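PDB 3NRD: histidine triad (HIT) protein from Sinorhizobium meliloti, which probably binds nucleotides, and may act on them as histidine triad hydrolases and transferases do. Local coordinates for residues A[23-28]-A[40-45]. Residues are numbered along the deposited sequence; the frame is centred on the assembly and turned at random.
Sequences LCQMRL and VPQRAD. With SO4 (sulfate ion), chain G; SO4 (sulfate ion), chain I.
Gln25 and Val40 form an antiparallel hydrogen-bonded pair in the beta hairpin of strands 24-29 and 36-41. The hairpin is part of the five-stranded antiparallel sheet of the HIT domain that this chain, a piece of a longer protein, represents. Val40 N gives a bond of 2.8 Å to Gln25 O, and Gln25 N returns one to Val40 O. Next to it, Cys24 and Pro41 make a non-hydrogen-bonded pair.

The tight side is apolar and faces helix 54-75. SG of Cys24 lies against the Pro41 ring, 3.8 Å from its CD. CG of Leu23 stands anti to the backbone N (chi1 176°) and packs 3.9 Å from Pro41 CB. Leu23 also touches Asp56 and Met59 of the helix, and Cys24 touches Leu60.

The two glutamines form a polar, hydrogen-bonded patch, with Gln42 buried and Gln25 partly exposed. Their side chains cross at about a right angle, with amide planes 79° apart. NE2 of Gln25 donates to OE1 of Gln42 at 3.0 Å. NE2 of Gln42 donates to a sulfate ion that probably came in with the crystallisation solution. An alanine in place of Gln42 would probably leave Gln25 NE2 without this acceptor and its amide freer to turn.

Gln42 is also the centre of an inverse gamma turn, where the chain leaves the strand. Beyond it lies the looser, solvent side. Partly exposed Arg43 has NE 3.6 Å from Leu23 CD1 and in a salt bridge with Asp56. Exposed Ala44 donates its N to a second sulfate. Leu23 O is gripped twice by Gln42, by N at 2.9 Å and by NE2 at 3.1 Å, from opposite faces of the carbonyl plane.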
loop_
_atom_site.group_PDB
_atom_site.type_symbol
_atom_site.label_atom_id
_atom_site.label_comp_id
_atom_site.label_asym_id
_atom_site.label_seq_id
_atom_site.Cartn_x
_atom_site.Cartn_y
_atom_site.Cartn_z
ATOM N N LEU A 23 15.919 6.023 -7.029
ATOM C CA LEU A 23 16.014 4.838 -6.216
ATOM C C LEU A 23 15.331 3.640 -6.885
ATOM O O LEU A 23 15.871 2.533 -6.810
ATOM C CB LEU A 23 15.378 5.095 -4.866
ATOM C CG LEU A 23 15.292 3.912 -3.892
ATOM C CD1 LEU A 23 16.653 3.342 -3.599
ATOM C CD2 LEU A 23 14.568 4.389 -2.617
ATOM N N CYS A 24 14.149 3.863 -7.471
ATOM C CA CYS A 24 13.279 2.783 -7.922
ATOM C C CYS A 24 13.338 2.544 -9.425
ATOM O O CYS A 24 13.257 3.493 -10.198
ATOM C CB CYS A 24 11.843 3.064 -7.559
ATOM S SG CYS A 24 11.505 2.927 -5.807
ATOM N N GLN A 25 13.495 1.278 -9.826
ATOM C CA GLN A 25 13.126 0.838 -11.160
ATOM C C GLN A 25 11.602 0.859 -11.259
ATOM O O GLN A 25 10.922 0.547 -10.279
ATOM C CB GLN A 25 13.605 -0.572 -11.433
ATOM C CG GLN A 25 15.112 -0.696 -11.600
ATOM C CD GLN A 25 15.590 -2.129 -11.743
ATOM O OE1 GLN A 25 14.825 -3.003 -12.120
ATOM N NE2 GLN A 25 16.873 -2.377 -11.407
HETATM N N MSE A 26 11.089 1.225 -12.437
HETATM C CA MSE A 26 9.657 1.236 -12.722
HETATM C C MSE A 26 9.347 0.151 -13.721
HETATM O O MSE A 26 10.030 0.034 -14.756
HETATM C CB MSE A 26 9.211 2.545 -13.352
HETATM C CG MSE A 26 9.347 3.726 -12.495
HETATM SE SE MSE A 26 8.581 5.343 -13.343
HETATM C CE MSE A 26 6.835 4.609 -13.487
ATOM N N ARG A 27 8.313 -0.627 -13.432
ATOM C CA ARG A 27 7.818 -1.609 -14.373
ATOM C C ARG A 27 6.330 -1.493 -14.507
ATOM O O ARG A 27 5.668 -1.168 -13.564
ATOM C CB ARG A 27 8.163 -3.006 -13.928
ATOM C CG ARG A 27 9.637 -3.209 -13.786
ATOM C CD ARG A 27 9.991 -4.606 -13.386
ATOM N NE ARG A 27 10.048 -5.561 -14.486
ATOM C CZ ARG A 27 11.031 -5.663 -15.373
ATOM N NH1 ARG A 27 12.050 -4.813 -15.388
ATOM N NH2 ARG A 27 10.974 -6.624 -16.289
ATOM N N LEU A 28 5.827 -1.785 -15.695
ATOM C CA LEU A 28 4.402 -1.851 -15.951
ATOM C C LEU A 28 4.045 -3.286 -15.742
ATOM O O LEU A 28 4.571 -4.135 -16.454
ATOM C CB LEU A 28 4.093 -1.425 -17.395
ATOM C CG LEU A 28 2.665 -1.565 -17.919
ATOM C CD1 LEU A 28 1.702 -0.531 -17.210
ATOM C CD2 LEU A 28 2.648 -1.458 -19.451
ATOM N N VAL A 40 10.433 -0.607 -7.793
ATOM C CA VAL A 40 11.322 -1.574 -7.119
ATOM C C VAL A 40 12.552 -0.798 -6.697
ATOM O O VAL A 40 13.365 -0.461 -7.568
ATOM C CB VAL A 40 11.689 -2.733 -8.013
ATOM C CG1 VAL A 40 12.629 -3.745 -7.220
ATOM C CG2 VAL A 40 10.415 -3.390 -8.556
ATOM N N PRO A 41 12.648 -0.441 -5.398
ATOM C CA PRO A 41 13.846 0.245 -4.904
ATOM C C PRO A 41 15.054 -0.636 -5.107
ATOM O O PRO A 41 15.030 -1.804 -4.716
ATOM C CB PRO A 41 13.599 0.402 -3.410
ATOM C CG PRO A 41 12.204 0.093 -3.173
ATOM C CD PRO A 41 11.632 -0.596 -4.338
ATOM N N GLN A 42 16.130 -0.074 -5.636
ATOM C CA GLN A 42 17.305 -0.865 -6.034
ATOM C C GLN A 42 18.290 -1.022 -4.876
ATOM O O GLN A 42 19.461 -0.639 -4.967
ATOM C CB GLN A 42 17.951 -0.205 -7.216
ATOM C CG GLN A 42 17.030 -0.037 -8.395
ATOM C CD GLN A 42 17.677 0.781 -9.484
ATOM O OE1 GLN A 42 18.088 0.236 -10.493
ATOM N NE2 GLN A 42 17.769 2.093 -9.280
ATOM N N ARG A 43 17.794 -1.595 -3.784
ATOM C CA ARG A 43 18.585 -1.964 -2.621
ATOM C C ARG A 43 18.459 -3.477 -2.415
ATOM O O ARG A 43 17.374 -4.019 -2.465
ATOM C CB ARG A 43 18.101 -1.216 -1.379
ATOM C CG ARG A 43 18.060 0.289 -1.466
ATOM C CD ARG A 43 19.443 0.882 -1.686
ATOM N NE ARG A 43 19.486 2.342 -1.562
ATOM C CZ ARG A 43 20.435 3.140 -2.066
ATOM N NH1 ARG A 43 21.436 2.655 -2.812
ATOM N NH2 ARG A 43 20.355 4.446 -1.856
ATOM N N ALA A 44 19.580 -4.145 -2.184
ATOM C CA ALA A 44 19.621 -5.589 -1.986
ATOM C C ALA A 44 18.936 -6.035 -0.697
ATOM O O ALA A 44 18.994 -5.343 0.317
ATOM C CB ALA A 44 21.080 -6.082 -1.993
ATOM N N ASP A 45 18.282 -7.190 -0.777
ATOM C CA ASP A 45 17.693 -7.895 0.359
ATOM C C ASP A 45 16.763 -7.057 1.240
ATOM O O ASP A 45 16.844 -7.149 2.447
ATOM C CB ASP A 45 18.823 -8.514 1.218
ATOM C CG ASP A 45 19.777 -9.325 0.391
ATOM O OD1 ASP A 45 19.326 -10.088 -0.503
ATOM O OD2 ASP A 45 20.995 -9.172 0.601
HETATM S S SO4 G . 22.956 -2.366 -1.291
HETATM O O1 SO4 G . 22.232 -1.495 -0.392
HETATM O O2 SO4 G . 24.030 -1.608 -1.888
HETATM O O3 SO4 G . 23.505 -3.441 -0.487
HETATM O O4 SO4 G . 22.072 -2.887 -2.329
HETATM S S SO4 I . 19.740 5.871 -10.840
HETATM O O1 SO4 I . 19.037 7.130 -10.915
HETATM O O2 SO4 I . 20.438 5.729 -12.118
HETATM O O3 SO4 I . 20.684 5.892 -9.727
HETATM O O4 SO4 I . 18.789 4.787 -10.649
#